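Local coordinates for protein beta-N-acetylhexosaminidase (PDB 3RCN) that probably hydrolyses terminal non-reducing N-acetyl-D-hexosamine residues from N-acetyl-beta-D-hexosaminides, as a member of glycoside hydrolase family 20, at residues A148-P153 and A197-S202; H249-I254 and S269-W274; I279-L284 and E316-Q321; V286-L291 and H344-G349; W309-G314 and A361-D366. All coordinates share one frame; numbering follows the deposited sequence.

Contact 1: residues A148-P153 and A197-S202; sequences ARHFMP and AWRRES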
# COMPACT_ATOMS: atom_id res chain seq x y z
N ALA A 148 -0.12 15.68 7.05
CA ALA A 148 -0.43 16.24 8.36
C ALA A 148 -1.93 16.13 8.63
O ALA A 148 -2.34 15.78 9.72
CB ALA A 148 0.05 17.69 8.45
N ARG A 149 -2.73 16.44 7.62
CA ARG A 149 -4.17 16.40 7.79
C ARG A 149 -4.68 14.95 7.88
O ARG A 149 -5.37 14.60 8.84
CB ARG A 149 -4.86 17.19 6.68
CG ARG A 149 -5.02 18.67 6.99
CD ARG A 149 -3.69 19.38 7.29
NE ARG A 149 -3.90 20.81 7.48
CZ ARG A 149 -3.83 21.72 6.51
NH1 ARG A 149 -3.53 21.36 5.27
NH2 ARG A 149 -4.06 23.00 6.78
N HIS A 150 -4.32 14.12 6.91
CA HIS A 150 -4.54 12.68 7.01
C HIS A 150 -3.26 11.89 6.82
O HIS A 150 -2.59 11.96 5.78
CB HIS A 150 -5.65 12.19 6.08
CG HIS A 150 -7.01 12.55 6.57
ND1 HIS A 150 -7.71 13.64 6.10
CD2 HIS A 150 -7.78 12.00 7.54
CE1 HIS A 150 -8.86 13.73 6.75
NE2 HIS A 150 -8.93 12.75 7.62
N PHE A 151 -2.91 11.15 7.87
CA PHE A 151 -1.70 10.35 7.89
C PHE A 151 -1.79 9.29 6.81
O PHE A 151 -2.77 8.55 6.73
CB PHE A 151 -1.54 9.70 9.26
CG PHE A 151 -0.42 8.72 9.32
CD1 PHE A 151 0.90 9.16 9.34
CD2 PHE A 151 -0.68 7.35 9.34
CE1 PHE A 151 1.95 8.26 9.40
CE2 PHE A 151 0.36 6.44 9.39
CZ PHE A 151 1.68 6.89 9.42
N MSE A 152 -0.76 9.22 5.97
CA MSE A 152 -0.71 8.17 4.96
C MSE A 152 0.26 7.07 5.39
O MSE A 152 1.44 7.32 5.63
CB MSE A 152 -0.34 8.73 3.59
CG MSE A 152 -0.31 7.65 2.53
SE MSE A 152 -0.07 8.24 0.68
CE MSE A 152 -1.85 9.02 0.41
N PRO A 153 -0.24 5.84 5.51
CA PRO A 153 0.67 4.77 5.92
C PRO A 153 1.85 4.65 4.96
O PRO A 153 1.72 4.93 3.76
CB PRO A 153 -0.22 3.53 5.88
CG PRO A 153 -1.63 4.08 6.08
CD PRO A 153 -1.62 5.36 5.32
N ALA A 197 0.73 13.44 17.52
CA ALA A 197 0.52 12.56 16.36
C ALA A 197 -0.91 12.06 16.19
O ALA A 197 -1.18 11.26 15.28
CB ALA A 197 1.48 11.39 16.39
N TRP A 198 -1.82 12.50 17.06
CA TRP A 198 -3.23 12.08 16.95
C TRP A 198 -4.21 13.14 17.43
O TRP A 198 -3.88 13.96 18.29
CB TRP A 198 -3.49 10.76 17.70
CG TRP A 198 -3.40 10.86 19.20
CD1 TRP A 198 -2.27 10.84 19.96
CD2 TRP A 198 -4.50 10.98 20.12
NE1 TRP A 198 -2.59 10.94 21.29
CE2 TRP A 198 -3.95 11.03 21.42
CE3 TRP A 198 -5.89 11.05 19.98
CZ2 TRP A 198 -4.74 11.15 22.58
CZ3 TRP A 198 -6.68 11.17 21.13
CH2 TRP A 198 -6.10 11.22 22.41
N ARG A 199 -5.41 13.12 16.87
CA ARG A 199 -6.49 14.01 17.30
C ARG A 199 -7.74 13.18 17.63
O ARG A 199 -7.89 12.07 17.14
CB ARG A 199 -6.81 15.02 16.19
CG ARG A 199 -7.31 14.39 14.90
CD ARG A 199 -7.54 15.44 13.84
NE ARG A 199 -7.92 14.86 12.55
CZ ARG A 199 -7.07 14.62 11.56
NH1 ARG A 199 -5.77 14.89 11.70
NH2 ARG A 199 -7.51 14.09 10.42
N ARG A 200 -8.62 13.76 18.44
CA ARG A 200 -9.87 13.13 18.89
C ARG A 200 -10.83 12.81 17.75
O ARG A 200 -11.40 11.72 17.69
CB ARG A 200 -10.58 14.09 19.84
CG ARG A 200 -11.04 13.46 21.11
CD ARG A 200 -10.24 13.99 22.28
NE ARG A 200 -10.07 12.97 23.31
CZ ARG A 200 -9.19 13.04 24.30
NH1 ARG A 200 -8.39 14.10 24.39
NH2 ARG A 200 -9.10 12.06 25.19
N GLU A 201 -11.02 13.77 16.86
CA GLU A 201 -11.91 13.58 15.72
C GLU A 201 -11.54 14.51 14.57
O GLU A 201 -10.47 15.12 14.57
CB GLU A 201 -13.37 13.76 16.12
CG GLU A 201 -13.65 14.93 17.04
CD GLU A 201 -15.14 15.19 17.21
OE1 GLU A 201 -15.97 14.35 16.79
OE2 GLU A 201 -15.48 16.25 17.78
N SER A 202 -12.42 14.59 13.57
CA SER A 202 -12.15 15.36 12.37
C SER A 202 -13.42 16.01 11.87
O SER A 202 -14.50 15.42 11.92
CB SER A 202 -11.62 14.44 11.26
OG SER A 202 -10.45 13.75 11.65
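R199 reaches from strand 198-199 to the loop that carries R149 and H150, and its guanidinium group makes most of the contact. Both terminal nitrogens grip one backbone atom: NH1 of R199 donates to O of R149 over 2.9 Å, and NH2 of R199 donates to the same oxygen over 2.7 Å. Because a single acceptor must serve both donors, neither bond is straight, with N-H...O angles of 133° and 141°. The chain of R199 is extended from CG to NE, which gives it the reach. Its rear flank is secured as well, since NE and NH2 both donate to OG of S202, the distance from NE of R199 to OG of S202 being 2.9 Å. The planar group is thus pinned end-on and side-on, a worked example of how one arginine can fix an irregular loop. H150 stands across it: the ring, turned 77° from the guanidinium plane, takes NH2 of R199 over one face near the rim, while ND1 of H150 bonds to S458 O. R149 takes part through its backbone; its own guanidinium turns away to Q180 and D146, approaching the predicted proton donor E316. An alanine in place of R199 would probably leave the carbonyl of R149 without its paired donors and let the H150 loop shift. The 148-153 loop runs from strand 140-146 to helix 154-166, whereas strand 198-199 pairs antiparallel with strand 217-218; R199 NH1 also donates to O of Q180, just beyond strand 171-178.

Contact 2: residues H249-I254 and S269-W274; sequences HSQAAI and SPVEVW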
# COMPACT_ATOMS: atom_id res chain seq x y z
N HIS A 249 -0.06 27.35 11.74
CA HIS A 249 -0.34 25.92 11.60
C HIS A 249 0.39 25.09 12.64
O HIS A 249 0.90 24.03 12.35
CB HIS A 249 0.03 25.43 10.19
CG HIS A 249 -0.80 26.06 9.12
ND1 HIS A 249 -0.48 27.28 8.55
CD2 HIS A 249 -1.97 25.68 8.55
CE1 HIS A 249 -1.40 27.60 7.67
NE2 HIS A 249 -2.32 26.65 7.64
N SER A 250 0.56 25.65 13.82
CA SER A 250 1.32 24.99 14.87
C SER A 250 0.59 24.31 16.03
O SER A 250 1.25 23.80 16.93
CB SER A 250 2.42 25.92 15.36
OG SER A 250 3.28 26.20 14.28
N GLN A 251 -0.74 24.30 16.04
CA GLN A 251 -1.44 23.77 17.22
C GLN A 251 -1.08 22.33 17.66
O GLN A 251 -1.29 21.97 18.81
CB GLN A 251 -2.95 23.91 17.10
CG GLN A 251 -3.66 23.65 18.40
CD GLN A 251 -5.07 24.19 18.40
OE1 GLN A 251 -5.35 25.23 17.79
NE2 GLN A 251 -5.98 23.48 19.07
N ALA A 252 -0.57 21.50 16.76
CA ALA A 252 -0.21 20.14 17.15
C ALA A 252 1.01 20.18 18.05
O ALA A 252 1.02 19.55 19.10
CB ALA A 252 0.02 19.24 15.93
N ALA A 253 2.02 20.94 17.64
CA ALA A 253 3.21 21.15 18.46
C ALA A 253 2.89 21.85 19.81
O ALA A 253 3.43 21.50 20.85
CB ALA A 253 4.26 21.93 17.68
N ILE A 254 1.98 22.82 19.77
CA ILE A 254 1.55 23.51 20.98
C ILE A 254 0.82 22.57 21.96
O ILE A 254 1.04 22.66 23.17
CB ILE A 254 0.68 24.76 20.65
CG1 ILE A 254 1.51 25.79 19.90
CG2 ILE A 254 0.10 25.38 21.92
CD1 ILE A 254 0.69 26.80 19.14
N SER A 269 -8.31 25.61 30.00
CA SER A 269 -8.30 24.21 29.57
C SER A 269 -7.16 23.92 28.58
O SER A 269 -6.94 24.68 27.63
CB SER A 269 -9.64 23.82 28.94
OG SER A 269 -9.61 22.49 28.44
N PRO A 270 -6.44 22.80 28.80
CA PRO A 270 -5.23 22.46 28.02
C PRO A 270 -5.49 22.38 26.51
O PRO A 270 -6.54 21.93 26.05
CB PRO A 270 -4.82 21.10 28.59
CG PRO A 270 -6.07 20.53 29.19
CD PRO A 270 -6.85 21.71 29.71
N VAL A 271 -4.51 22.85 25.76
CA VAL A 271 -4.59 22.87 24.31
C VAL A 271 -4.46 21.45 23.78
O VAL A 271 -3.59 20.69 24.22
CB VAL A 271 -3.46 23.72 23.71
CG1 VAL A 271 -3.48 23.67 22.19
CG2 VAL A 271 -3.57 25.15 24.23
N GLU A 272 -5.32 21.07 22.84
CA GLU A 272 -5.22 19.74 22.24
C GLU A 272 -5.09 19.81 20.71
O GLU A 272 -5.37 20.85 20.11
CB GLU A 272 -6.40 18.86 22.67
CG GLU A 272 -7.73 19.23 22.06
CD GLU A 272 -8.78 18.15 22.27
OE1 GLU A 272 -8.87 17.64 23.41
OE2 GLU A 272 -9.49 17.80 21.29
N VAL A 273 -4.66 18.72 20.07
CA VAL A 273 -4.47 18.74 18.62
C VAL A 273 -5.77 19.25 17.97
O VAL A 273 -6.86 18.85 18.37
CB VAL A 273 -4.08 17.36 18.05
CG1 VAL A 273 -3.92 17.43 16.54
CG2 VAL A 273 -2.79 16.85 18.68
N TRP A 274 -5.67 20.14 16.99
CA TRP A 274 -6.88 20.74 16.42
C TRP A 274 -7.74 19.71 15.70
O TRP A 274 -7.21 18.88 14.97
CB TRP A 274 -6.54 21.88 15.45
CG TRP A 274 -7.51 23.02 15.52
CD1 TRP A 274 -8.31 23.36 16.60
CD2 TRP A 274 -7.80 23.98 14.50
NE1 TRP A 274 -9.06 24.48 16.29
CE2 TRP A 274 -8.76 24.88 15.01
CE3 TRP A 274 -7.33 24.17 13.19
CZ2 TRP A 274 -9.26 25.94 14.27
CZ3 TRP A 274 -7.83 25.23 12.45
CH2 TRP A 274 -8.78 26.10 12.99
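Q251, in the first turn of helix 251-256, lays its side chain against V271, E272 and W274 of the loop that follows the helix. Its amide nitrogen makes the one hydrogen bond between the segments: NE2 of Q251 donates to O of E272 over 2.9 Å, with an N-H...O angle of 167° and the donor nearly on the line of the carbonyl. CG of Q251 is anti to the backbone N (chi1 -168°) and the chain continues extended, which carries the amide out to the loop backbone. The side chain crosses that of W274 at about a right angle, the amide plane tilted 42° from the indole, with OE1 of Q251 3.7 Å above one face of the W274 ring, toward the rim. Nearer the helix the contact turns apolar: CG1 of V271 rests 3.8 Å from CG of Q251 and 4.0 Å from CG2 of I254. In the second shell, OE1 of Q251 probably accepts from ND2 of N280, and D179 receives the backbone N of Q251 while also bonding to the backbone of W274. A leucine in place of Q251 would probably leave the E272 carbonyl without its side-chain donor, cost N280 ND2 one of its two acceptors, D179 remaining, and let the W274 ring shift. W274 and H249 make weak hydrogen bonds to glycerol, probably from the crystallisation liquor, and H249 touches E316. The chemistry is that of a buried amide whose nitrogen ties down a loop and whose oxygen probably engages an asparagine, consistent with a fixed wall beside the active-site pocket.

Contact 3: residues I279-L284 and E316-Q321; sequences INETVL and EVPLTQ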
# COMPACT_ATOMS: atom_id res chain seq x y z
N ILE A 279 -8.12 28.18 8.94
CA ILE A 279 -7.03 28.96 9.51
C ILE A 279 -7.16 29.13 11.03
O ILE A 279 -8.21 29.50 11.55
CB ILE A 279 -6.89 30.32 8.80
CG1 ILE A 279 -6.65 30.11 7.31
CG2 ILE A 279 -5.74 31.14 9.41
CD1 ILE A 279 -6.48 31.40 6.53
N ASN A 280 -6.07 28.82 11.72
CA ASN A 280 -6.02 28.86 13.17
C ASN A 280 -5.50 30.20 13.70
O ASN A 280 -4.42 30.66 13.32
CB ASN A 280 -5.13 27.73 13.67
CG ASN A 280 -5.50 27.27 15.05
OD1 ASN A 280 -6.26 27.93 15.75
ND2 ASN A 280 -4.98 26.12 15.45
N GLU A 281 -6.27 30.83 14.59
CA GLU A 281 -5.78 32.02 15.25
C GLU A 281 -4.75 31.66 16.32
O GLU A 281 -3.99 32.50 16.80
CB GLU A 281 -6.94 32.82 15.87
CG GLU A 281 -7.66 33.73 14.89
CD GLU A 281 -8.66 34.67 15.56
OE1 GLU A 281 -8.71 34.70 16.82
OE2 GLU A 281 -9.40 35.37 14.84
N THR A 282 -4.72 30.39 16.69
CA THR A 282 -3.75 29.95 17.68
C THR A 282 -2.42 29.60 17.02
O THR A 282 -2.33 28.69 16.22
CB THR A 282 -4.31 28.79 18.50
OG1 THR A 282 -5.40 29.28 19.28
CG2 THR A 282 -3.25 28.20 19.42
N VAL A 283 -1.37 30.34 17.38
CA VAL A 283 -0.08 30.20 16.72
C VAL A 283 1.06 30.22 17.72
O VAL A 283 0.85 30.38 18.92
CB VAL A 283 0.11 31.30 15.66
CG1 VAL A 283 -0.98 31.20 14.62
CG2 VAL A 283 0.07 32.67 16.30
N LEU A 284 2.28 30.04 17.23
CA LEU A 284 3.43 30.07 18.12
C LEU A 284 3.57 31.41 18.82
O LEU A 284 3.25 32.47 18.27
CB LEU A 284 4.72 29.77 17.36
CG LEU A 284 4.86 28.37 16.77
CD1 LEU A 284 6.17 28.26 16.03
CD2 LEU A 284 4.75 27.29 17.84
N GLU A 316 -0.21 31.95 6.25
CA GLU A 316 -1.41 32.08 7.07
C GLU A 316 -1.19 32.25 8.58
O GLU A 316 -1.56 31.38 9.37
CB GLU A 316 -2.36 30.90 6.79
CG GLU A 316 -2.47 30.57 5.30
CD GLU A 316 -3.60 29.62 4.95
OE1 GLU A 316 -4.16 28.97 5.86
OE2 GLU A 316 -3.94 29.52 3.75
N VAL A 317 -0.59 33.37 8.97
CA VAL A 317 -0.53 33.70 10.38
C VAL A 317 -1.29 34.99 10.71
O VAL A 317 -0.82 36.09 10.42
CB VAL A 317 0.91 33.80 10.90
CG1 VAL A 317 0.94 33.57 12.40
CG2 VAL A 317 1.80 32.79 10.19
N PRO A 318 -2.46 34.84 11.35
CA PRO A 318 -3.29 35.94 11.88
C PRO A 318 -2.53 36.66 12.98
O PRO A 318 -1.84 36.00 13.75
CB PRO A 318 -4.50 35.21 12.48
CG PRO A 318 -4.54 33.89 11.80
CD PRO A 318 -3.10 33.53 11.55
N LEU A 319 -2.66 37.98 13.08
CA LEU A 319 -1.84 38.72 14.03
C LEU A 319 -2.56 38.93 15.35
O LEU A 319 -2.01 39.51 16.28
CB LEU A 319 -1.47 40.08 13.46
CG LEU A 319 -0.80 40.10 12.10
CD1 LEU A 319 -0.69 41.54 11.65
CD2 LEU A 319 0.57 39.45 12.14
N THR A 320 -3.80 38.44 15.42
CA THR A 320 -4.64 38.69 16.57
C THR A 320 -3.95 38.34 17.88
O THR A 320 -3.88 39.16 18.78
CB THR A 320 -5.93 37.88 16.48
OG1 THR A 320 -6.55 38.16 15.22
CG2 THR A 320 -6.88 38.24 17.62
N GLN A 321 -3.44 37.11 17.96
CA GLN A 321 -2.75 36.66 19.16
C GLN A 321 -1.58 37.59 19.51
O GLN A 321 -1.42 38.00 20.65
CB GLN A 321 -2.26 35.23 18.98
CG GLN A 321 -1.45 34.67 20.15
CD GLN A 321 -0.96 33.24 19.88
OE1 GLN A 321 -1.74 32.35 19.49
NE2 GLN A 321 0.34 33.01 20.09
O HOH W 1 -2.18 29.32 11.65
O HOH W 2 -3.73 35.16 15.90
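V283 and Q321 form the firm end of this contact, where the glutamine side chain reads the backbone of one residue twice. N of V283 donates to OE1 of Q321 over 2.9 Å in an almost straight bond (177°), and NE2 of Q321 returns a bond to O of V283, also of 2.9 Å, with the donor well above the carbonyl plane. CG1 of V283 packs 3.8 Å from CG1 of V317, and P318 lays its CG and CD against O of N280 and CG2 of I279. A water accepts from N of Q321 and donates to O of E281, filling in where the backbones part. N280 closes an Asx turn by accepting from N of T282, while its ND2 also bonds to D179. Two exposed places are looser: at one, E281 and T320 come no closer than 4.0 Å, between OE2 of E281 and OG1 of T320; at the other end, the poorly ordered carboxylate of E316 lies beside CG1 and CD1 of I279. E316, the predicted proton donor, lies shortly after strand 309-313, and a catalytic acid in the loop at the C-terminal end of that strand is the family 20 pattern on a (beta/alpha)8 barrel.

Contact 4: residues V286-L291 and H344-G349; sequences VSETSL and HSWFVG. With SO4 (sulfate ion), chain C.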
# COMPACT_ATOMS: atom_id res chain seq x y z
N VAL A 286 6.35 33.64 19.52
CA VAL A 286 7.72 33.78 19.05
C VAL A 286 8.62 34.35 20.15
O VAL A 286 8.36 35.42 20.69
CB VAL A 286 7.81 34.65 17.78
CG1 VAL A 286 6.87 34.12 16.73
CG2 VAL A 286 7.48 36.08 18.10
N SER A 287 9.71 33.64 20.42
CA SER A 287 10.50 33.88 21.61
C SER A 287 11.72 32.98 21.56
O SER A 287 11.84 32.14 20.66
CB SER A 287 9.70 33.55 22.87
OG SER A 287 9.46 32.16 22.94
N GLU A 288 12.63 33.17 22.50
CA GLU A 288 13.89 32.46 22.46
C GLU A 288 13.64 30.98 22.65
O GLU A 288 14.31 30.15 22.03
CB GLU A 288 14.88 32.99 23.51
CG GLU A 288 15.41 34.38 23.23
CD GLU A 288 16.01 34.54 21.84
OE1 GLU A 288 16.64 33.58 21.32
OE2 GLU A 288 15.86 35.64 21.25
N THR A 289 12.68 30.66 23.51
CA THR A 289 12.38 29.26 23.79
C THR A 289 11.79 28.53 22.58
O THR A 289 12.27 27.46 22.24
CB THR A 289 11.56 29.06 25.08
OG1 THR A 289 10.37 29.85 25.04
CG2 THR A 289 12.39 29.48 26.28
N SER A 290 10.79 29.12 21.92
CA SER A 290 10.28 28.60 20.64
C SER A 290 11.44 28.40 19.67
O SER A 290 11.58 27.34 19.07
CB SER A 290 9.31 29.58 19.97
OG SER A 290 8.36 30.05 20.88
N LEU A 291 12.25 29.45 19.52
CA LEU A 291 13.40 29.40 18.63
C LEU A 291 14.31 28.23 18.93
O LEU A 291 14.72 27.51 18.02
CB LEU A 291 14.19 30.71 18.69
CG LEU A 291 13.89 31.66 17.53
CD1 LEU A 291 14.74 32.90 17.62
CD2 LEU A 291 14.11 30.92 16.21
N HIS A 344 6.99 37.81 12.63
CA HIS A 344 6.83 36.74 11.66
C HIS A 344 8.09 36.64 10.79
O HIS A 344 8.72 35.57 10.69
CB HIS A 344 5.61 37.02 10.79
CG HIS A 344 5.32 35.95 9.79
ND1 HIS A 344 6.31 35.19 9.21
CD2 HIS A 344 4.15 35.52 9.27
CE1 HIS A 344 5.76 34.33 8.37
NE2 HIS A 344 4.45 34.51 8.38
N SER A 345 8.46 37.75 10.18
CA SER A 345 9.63 37.80 9.32
C SER A 345 10.87 37.44 10.14
O SER A 345 11.74 36.71 9.68
CB SER A 345 9.78 39.18 8.72
OG SER A 345 10.86 39.20 7.80
N TRP A 346 10.92 37.96 11.36
CA TRP A 346 12.07 37.74 12.22
C TRP A 346 12.24 36.26 12.60
O TRP A 346 13.36 35.73 12.56
CB TRP A 346 11.94 38.59 13.48
CG TRP A 346 13.04 38.34 14.44
CD1 TRP A 346 14.31 38.83 14.37
CD2 TRP A 346 12.98 37.54 15.63
NE1 TRP A 346 15.05 38.38 15.44
CE2 TRP A 346 14.26 37.58 16.22
CE3 TRP A 346 11.98 36.79 16.25
CZ2 TRP A 346 14.57 36.91 17.41
CZ3 TRP A 346 12.28 36.11 17.43
CH2 TRP A 346 13.57 36.18 17.99
N PHE A 347 11.14 35.62 12.98
CA PHE A 347 11.18 34.24 13.47
C PHE A 347 11.66 33.29 12.39
O PHE A 347 12.55 32.48 12.62
CB PHE A 347 9.79 33.81 13.95
CG PHE A 347 9.78 32.48 14.66
CD1 PHE A 347 10.37 32.35 15.91
CD2 PHE A 347 9.20 31.37 14.08
CE1 PHE A 347 10.36 31.12 16.57
CE2 PHE A 347 9.19 30.15 14.73
CZ PHE A 347 9.77 30.03 15.98
N VAL A 348 11.06 33.39 11.22
CA VAL A 348 11.41 32.54 10.10
C VAL A 348 12.87 32.78 9.68
O VAL A 348 13.59 31.84 9.35
CB VAL A 348 10.44 32.78 8.93
CG1 VAL A 348 10.91 32.10 7.67
CG2 VAL A 348 9.02 32.33 9.32
N GLY A 349 13.29 34.05 9.72
CA GLY A 349 14.65 34.42 9.35
C GLY A 349 15.68 33.80 10.27
O GLY A 349 16.70 33.30 9.80
S SO4 C . 11.98 36.17 25.00
O1 SO4 C . 11.93 35.10 26.00
O2 SO4 C . 12.27 35.60 23.69
O3 SO4 C . 10.70 36.87 24.94
O4 SO4 C . 13.04 37.11 25.37
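W346 and F347, adjacent on helix 342-357, present two rings to the segment that opens helix 288-304. At the edge of the indole, near its plane, lies OE2 of E288, 4.0 Å from CH2 of W346, with the carboxylate turned 75° from the ring. L291 approaches the same ring obliquely, its CD1 being 3.5 Å from CH2 of W346. The phenyl ring has O of S287 at its edge, and three aliphatic groups reach it obliquely: CB of V286 at 3.9 Å from CD1 of F347, CG of L291 at 3.7 Å from CE1 of F347, and CB of S290 beside CE1 and CZ. F347 is directed there by a CG anti to its backbone N (chi1 -171°), while L291 divides its branches, CD1 going to the indole and CD2 to the phenyl. Helix 288-304 precedes strand 309-313 and helix 342-357 follows it, so the rings join neighbouring outer helices of the barrel, away from the active site. S287 is the N-cap residue of its helix, and N of E288 donates to O2 of a sulfate, probably from the crystallisation liquor, over 2.7 Å. The interface itself is hydrophobic, and charge gathers at its border: K331 makes a salt bridge with E288, and the positive end of the helix would probably favour an anion at its first turn.

Contact 5: residues W309-G314 and A361-D366; sequences WISLGG and ATSVWD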
# COMPACT_ATOMS: atom_id res chain seq x y z
N TRP A 309 17.03 22.07 0.07
CA TRP A 309 16.00 22.95 0.63
C TRP A 309 15.27 22.29 1.79
O TRP A 309 15.07 21.07 1.80
CB TRP A 309 14.95 23.33 -0.42
CG TRP A 309 15.49 23.97 -1.64
CD1 TRP A 309 15.74 25.30 -1.83
CD2 TRP A 309 15.84 23.32 -2.86
NE1 TRP A 309 16.23 25.51 -3.10
CE2 TRP A 309 16.30 24.31 -3.75
CE3 TRP A 309 15.82 21.98 -3.28
CZ2 TRP A 309 16.73 24.02 -5.05
CZ3 TRP A 309 16.25 21.69 -4.58
CH2 TRP A 309 16.70 22.70 -5.44
N ILE A 310 14.86 23.09 2.76
CA ILE A 310 14.01 22.63 3.84
C ILE A 310 12.91 23.66 3.99
O ILE A 310 13.18 24.85 4.01
CB ILE A 310 14.84 22.49 5.12
CG1 ILE A 310 15.74 21.26 4.99
CG2 ILE A 310 13.94 22.41 6.34
CD1 ILE A 310 16.53 20.96 6.21
N SER A 311 11.66 23.22 4.04
CA SER A 311 10.54 24.17 4.00
C SER A 311 10.10 24.59 5.38
O SER A 311 9.92 23.76 6.27
CB SER A 311 9.36 23.60 3.21
OG SER A 311 8.22 24.44 3.34
N LEU A 312 10.02 25.90 5.59
CA LEU A 312 9.49 26.46 6.82
C LEU A 312 8.05 26.92 6.75
O LEU A 312 7.52 27.43 7.74
CB LEU A 312 10.39 27.56 7.37
CG LEU A 312 11.79 27.07 7.76
CD1 LEU A 312 12.66 28.24 8.19
CD2 LEU A 312 11.71 26.01 8.84
N GLY A 313 7.39 26.76 5.61
CA GLY A 313 6.03 27.28 5.52
C GLY A 313 5.98 28.80 5.56
O GLY A 313 6.48 29.46 4.66
N GLY A 314 5.29 29.34 6.55
CA GLY A 314 5.22 30.78 6.76
C GLY A 314 3.88 31.33 6.34
O GLY A 314 3.60 32.53 6.47
N ALA A 361 19.41 25.84 2.05
CA ALA A 361 18.53 26.94 1.67
C ALA A 361 17.16 26.72 2.31
O ALA A 361 16.82 25.61 2.68
CB ALA A 361 18.42 27.01 0.17
N THR A 362 16.38 27.79 2.44
CA THR A 362 15.04 27.70 3.02
C THR A 362 13.96 27.79 1.96
O THR A 362 14.13 28.45 0.93
CB THR A 362 14.80 28.82 4.06
OG1 THR A 362 15.56 28.55 5.24
CG2 THR A 362 13.33 28.92 4.44
N SER A 363 12.85 27.11 2.19
CA SER A 363 11.72 27.20 1.30
C SER A 363 10.52 27.76 2.08
O SER A 363 10.29 27.37 3.23
CB SER A 363 11.42 25.82 0.73
OG SER A 363 10.31 25.86 -0.15
N VAL A 364 9.78 28.69 1.48
CA VAL A 364 8.61 29.28 2.13
C VAL A 364 7.49 29.54 1.13
O VAL A 364 7.70 29.53 -0.08
CB VAL A 364 8.96 30.63 2.82
CG1 VAL A 364 10.10 30.45 3.80
CG2 VAL A 364 9.33 31.68 1.78
N TRP A 365 6.29 29.80 1.64
CA TRP A 365 5.15 30.10 0.77
C TRP A 365 5.06 31.57 0.31
O TRP A 365 4.30 31.88 -0.60
CB TRP A 365 3.83 29.67 1.42
CG TRP A 365 3.74 28.20 1.65
CD1 TRP A 365 3.82 27.54 2.84
CD2 TRP A 365 3.58 27.20 0.65
NE1 TRP A 365 3.72 26.18 2.64
CE2 TRP A 365 3.57 25.95 1.30
CE3 TRP A 365 3.45 27.23 -0.74
CZ2 TRP A 365 3.42 24.76 0.62
CZ3 TRP A 365 3.30 26.05 -1.41
CH2 TRP A 365 3.29 24.83 -0.74
N ASP A 366 5.84 32.46 0.93
CA ASP A 366 5.71 33.88 0.61
C ASP A 366 6.71 34.77 1.37
O ASP A 366 7.30 34.33 2.35
CB ASP A 366 4.29 34.34 0.91
CG ASP A 366 3.65 35.03 -0.26
OD1 ASP A 366 4.38 35.58 -1.11
OD2 ASP A 366 2.40 35.03 -0.32
O HOH W 3 7.55 25.90 0.93
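W365, just after strand 361-364, brings CD1 up to G313. Its CB lies near O of G313, the oxygen that accepts from N of W365 over 3.0 Å. CG stands anti to the carbonyl carbon (chi1 -63°), and from there CD1 of W365 comes to 3.5 Å from CA of G313. NE1 also lies near that CA, but its bond goes to OE2 of E243. The ring further meets that of H173, with planes at about 25°, and a water that joins OG of S311 to OG of S363 sits over the centre of one face. Glycine suits position 313, where the positive phi favours a residue without a side chain. Behind the tryptophan the strands pair in parallel register, with N of I310 donating to O of A361, N of S363 to O of I310 and N of L312 to O of S363. W309, A361, S311 and S363 share one side of the sheet, where CD1 of W309 meets CB of A361 at 3.8 Å. The two strands diverge by 39°, as staves of a (beta/alpha)8 barrel do, and their connection, through helices 320-323, 326-335 and 342-357, is a beta-alpha-beta crossover. I310 and T362 face out, I310 onto helices 288-304 and 342-357 and T362 onto the latter, while S311 bonds by its backbone to P242 and I244, joining the pair to strand 239-243.

Overall arrangement
From the N terminus, contact 1 closes a loop of 43 residues beyond strand 140-146, and contact 2 then closes a short one after helix 251-256; the two stand in series but touch, W198 and R199 lying on V273 and W274. Contact 3 opens next, and from there the closures interlock: contacts 3, 4 and 5 cross one another, their segments alternating along the chain. I254 of contact 2 packs on V283 of contact 3, V317 of contact 3 on H344 of contact 4, and V348 of contact 4 on L312 of contact 5. Loops at the C-terminal ends of the barrel strands are thereby tied to its helices and strands, with contacts 1, 2, 3 and 5 near the predicted proton donor E316 and contact 4 farther out.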